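Local coordinates for pumilio domain-containing protein C56F2.08c (Schizosaccharomyces pombe, PDB 6NX5) that probably binds AU-rich elements in the 3'-untranslated regions of mRNAs, and is represented here by its RNA recognition motif (RRM) domain, at residues F24-D32 / V44-A55. Numbering follows the deposited sequence. Where two conformers were deposited one is given.
Sequences FSAYGNVKD and VSYESLSSAIVA
Y46 reaches from the end of strand 42-46 to the F24-Y27 turn and donates its hydroxyl to the backbone: OH to F24 O, 2.6 Å. Its CB points away from 24-32; with CG anti to the carbonyl carbon (chi1 -64°) the ring turns back towards it. CD2 lies 3.5 Å from N29 O, CE2 meets G28 C and V30 CG2, CZ lies near F24 CD1, and OH also reaches CB of F24 and the edge of its ring. F24 O thus takes two donors, Y27 N and Y46 OH, from opposite faces of its carbonyl plane. A phenylalanine in place of Y46 would probably cost F24 O its side-chain donor, leaving Y27 N, and hold the turn less firmly.

The F24 ring has V44 CG2 over its face, 4.1 Å from the centroid and 7° off the normal, while CD1 of the ring touches A55 CB. In this RRM fold, an antiparallel sheet backed by two helices, the loop leaving helix 17-24 here packs against helix 49-59 before entering edge strand 30-35. The Y27 ring meets that helix: A55 CA sits over one face and V54 CG1 touches CD1. G28 passes so close to S51 that a side chain would strike OG; a water joins this hydroxyl to N29 N.

Where strand 30-35 begins beside the end of strand 42-46, K31 N donates to S45 O (2.7 Å) and S45 N to D32 O (3.0 Å). Beside them K31 NZ forms a salt bridge with D32 OD2 (2.7 Å), and a second water links N29 O to E47 N.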
# COMPACT_ATOMS: atom_id res chain seq x y z
N PHE A 24 11.50 4.40 -10.10
CA PHE A 24 10.25 5.11 -10.30
C PHE A 24 10.45 6.60 -10.60
O PHE A 24 9.53 7.24 -11.12
CB PHE A 24 9.34 4.90 -9.08
CG PHE A 24 8.62 3.59 -9.11
CD1 PHE A 24 7.32 3.51 -9.61
CD2 PHE A 24 9.24 2.42 -8.68
CE1 PHE A 24 6.65 2.31 -9.65
CE2 PHE A 24 8.58 1.20 -8.75
CZ PHE A 24 7.28 1.15 -9.23
N SER A 25 11.63 7.15 -10.34
CA SER A 25 11.88 8.54 -10.69
C SER A 25 11.94 8.78 -12.20
O SER A 25 11.95 9.94 -12.61
CB SER A 25 13.17 9.04 -10.04
OG SER A 25 13.05 9.09 -8.64
N ALA A 26 11.98 7.73 -13.02
CA ALA A 26 11.91 7.94 -14.46
C ALA A 26 10.60 8.57 -14.89
O ALA A 26 10.54 9.17 -15.97
CB ALA A 26 12.11 6.62 -15.20
N TYR A 27 9.53 8.45 -14.10
CA TYR A 27 8.20 8.86 -14.55
C TYR A 27 7.65 10.08 -13.84
O TYR A 27 6.57 10.56 -14.19
CB TYR A 27 7.24 7.67 -14.41
CG TYR A 27 7.83 6.45 -15.06
CD1 TYR A 27 7.84 6.33 -16.44
CD2 TYR A 27 8.43 5.46 -14.30
CE1 TYR A 27 8.41 5.22 -17.05
CE2 TYR A 27 8.99 4.36 -14.90
CZ TYR A 27 8.98 4.24 -16.27
OH TYR A 27 9.54 3.13 -16.86
N GLY A 28 8.37 10.61 -12.87
CA GLY A 28 7.88 11.78 -12.16
C GLY A 28 8.60 11.96 -10.85
O GLY A 28 9.62 11.32 -10.58
N ASN A 29 8.05 12.86 -10.03
CA ASN A 29 8.64 13.22 -8.75
C ASN A 29 8.08 12.26 -7.70
O ASN A 29 6.94 12.40 -7.26
CB ASN A 29 8.33 14.67 -8.38
CG ASN A 29 8.96 15.66 -9.35
OD1 ASN A 29 8.26 16.42 -10.02
ND2 ASN A 29 10.29 15.67 -9.42
N VAL A 30 8.90 11.29 -7.29
CA VAL A 30 8.46 10.36 -6.25
C VAL A 30 8.35 11.09 -4.93
O VAL A 30 9.32 11.72 -4.47
CB VAL A 30 9.43 9.17 -6.14
CG1 VAL A 30 9.05 8.27 -4.97
CG2 VAL A 30 9.48 8.40 -7.46
N LYS A 31 7.19 11.00 -4.29
CA LYS A 31 6.93 11.74 -3.06
C LYS A 31 7.37 10.98 -1.82
O LYS A 31 7.87 11.59 -0.87
CB LYS A 31 5.44 12.09 -2.96
CG LYS A 31 5.11 13.24 -2.01
CD LYS A 31 4.82 12.76 -0.60
CE LYS A 31 4.80 13.92 0.40
NZ LYS A 31 4.92 13.47 1.82
N ASP A 32 7.19 9.67 -1.82
CA ASP A 32 7.51 8.85 -0.66
C ASP A 32 7.60 7.41 -1.14
O ASP A 32 7.00 7.05 -2.16
CB ASP A 32 6.45 8.98 0.44
CG ASP A 32 6.71 10.14 1.37
OD1 ASP A 32 7.86 10.31 1.83
OD2 ASP A 32 5.75 10.90 1.63
N VAL A 44 4.71 3.22 -3.43
CA VAL A 44 5.35 4.37 -4.04
C VAL A 44 4.28 5.43 -4.25
O VAL A 44 3.21 5.13 -4.78
CB VAL A 44 6.01 4.03 -5.38
CG1 VAL A 44 6.65 5.27 -5.98
CG2 VAL A 44 7.01 2.90 -5.24
N SER A 45 4.56 6.66 -3.83
CA SER A 45 3.61 7.75 -3.99
C SER A 45 4.13 8.81 -4.94
O SER A 45 5.32 9.14 -4.95
CB SER A 45 3.27 8.40 -2.64
OG SER A 45 4.36 9.14 -2.14
N TYR A 46 3.21 9.33 -5.75
CA TYR A 46 3.38 10.53 -6.56
C TYR A 46 2.29 11.52 -6.20
O TYR A 46 1.13 11.14 -6.01
CB TYR A 46 3.24 10.25 -8.05
CG TYR A 46 4.25 9.34 -8.68
CD1 TYR A 46 3.97 8.00 -8.88
CD2 TYR A 46 5.47 9.84 -9.18
CE1 TYR A 46 4.87 7.16 -9.52
CE2 TYR A 46 6.38 8.99 -9.82
CZ TYR A 46 6.08 7.66 -9.98
OH TYR A 46 6.97 6.82 -10.61
N GLU A 47 2.63 12.81 -6.19
CA GLU A 47 1.58 13.81 -6.01
C GLU A 47 0.64 13.84 -7.21
O GLU A 47 -0.58 13.97 -7.04
CB GLU A 47 2.18 15.19 -5.75
CG GLU A 47 1.19 16.22 -5.25
CD GLU A 47 0.88 16.09 -3.76
OE1 GLU A 47 0.82 17.14 -3.08
OE2 GLU A 47 0.69 14.96 -3.28
N SER A 48 1.17 13.67 -8.43
CA SER A 48 0.37 13.77 -9.65
C SER A 48 -0.16 12.42 -10.10
O SER A 48 0.61 11.47 -10.30
CB SER A 48 1.17 14.38 -10.81
OG SER A 48 1.85 15.56 -10.41
N LEU A 49 -1.49 12.37 -10.30
CA LEU A 49 -2.13 11.18 -10.84
C LEU A 49 -1.56 10.78 -12.18
O LEU A 49 -1.31 9.60 -12.43
CB LEU A 49 -3.64 11.41 -10.95
CG LEU A 49 -4.41 10.31 -11.68
CD1 LEU A 49 -4.34 9.00 -10.93
CD2 LEU A 49 -5.86 10.78 -11.81
N SER A 50 -1.32 11.76 -13.07
CA SER A 50 -0.84 11.36 -14.39
C SER A 50 0.55 10.72 -14.32
O SER A 50 0.84 9.80 -15.08
CB SER A 50 -0.86 12.55 -15.36
OG SER A 50 -0.10 13.63 -14.89
N SER A 51 1.42 11.17 -13.40
CA SER A 51 2.70 10.48 -13.21
C SER A 51 2.49 9.04 -12.77
O SER A 51 3.15 8.11 -13.27
CB SER A 51 3.59 11.21 -12.19
OG SER A 51 3.89 12.54 -12.58
N ALA A 52 1.58 8.82 -11.81
CA ALA A 52 1.33 7.46 -11.33
C ALA A 52 0.79 6.56 -12.44
O ALA A 52 1.16 5.38 -12.51
CB ALA A 52 0.37 7.48 -10.14
N ILE A 53 -0.14 7.07 -13.26
CA ILE A 53 -0.68 6.26 -14.36
C ILE A 53 0.42 5.88 -15.34
O ILE A 53 0.52 4.73 -15.77
CB ILE A 53 -1.81 7.02 -15.08
CG1 ILE A 53 -3.03 7.18 -14.17
CG2 ILE A 53 -2.21 6.30 -16.40
CD1 ILE A 53 -4.05 8.18 -14.76
N VAL A 54 1.25 6.85 -15.71
CA VAL A 54 2.31 6.57 -16.68
C VAL A 54 3.29 5.55 -16.12
O VAL A 54 3.72 4.63 -16.84
CB VAL A 54 3.02 7.88 -17.08
CG1 VAL A 54 4.35 7.58 -17.80
CG2 VAL A 54 2.09 8.69 -17.98
N ALA A 55 3.66 5.68 -14.85
CA ALA A 55 4.56 4.72 -14.21
C ALA A 55 3.95 3.33 -14.18
O ALA A 55 4.62 2.33 -14.50
CB ALA A 55 4.91 5.18 -12.79
O HOH W 1 5.18 13.85 -6.33
O HOH W 2 5.39 14.02 -10.72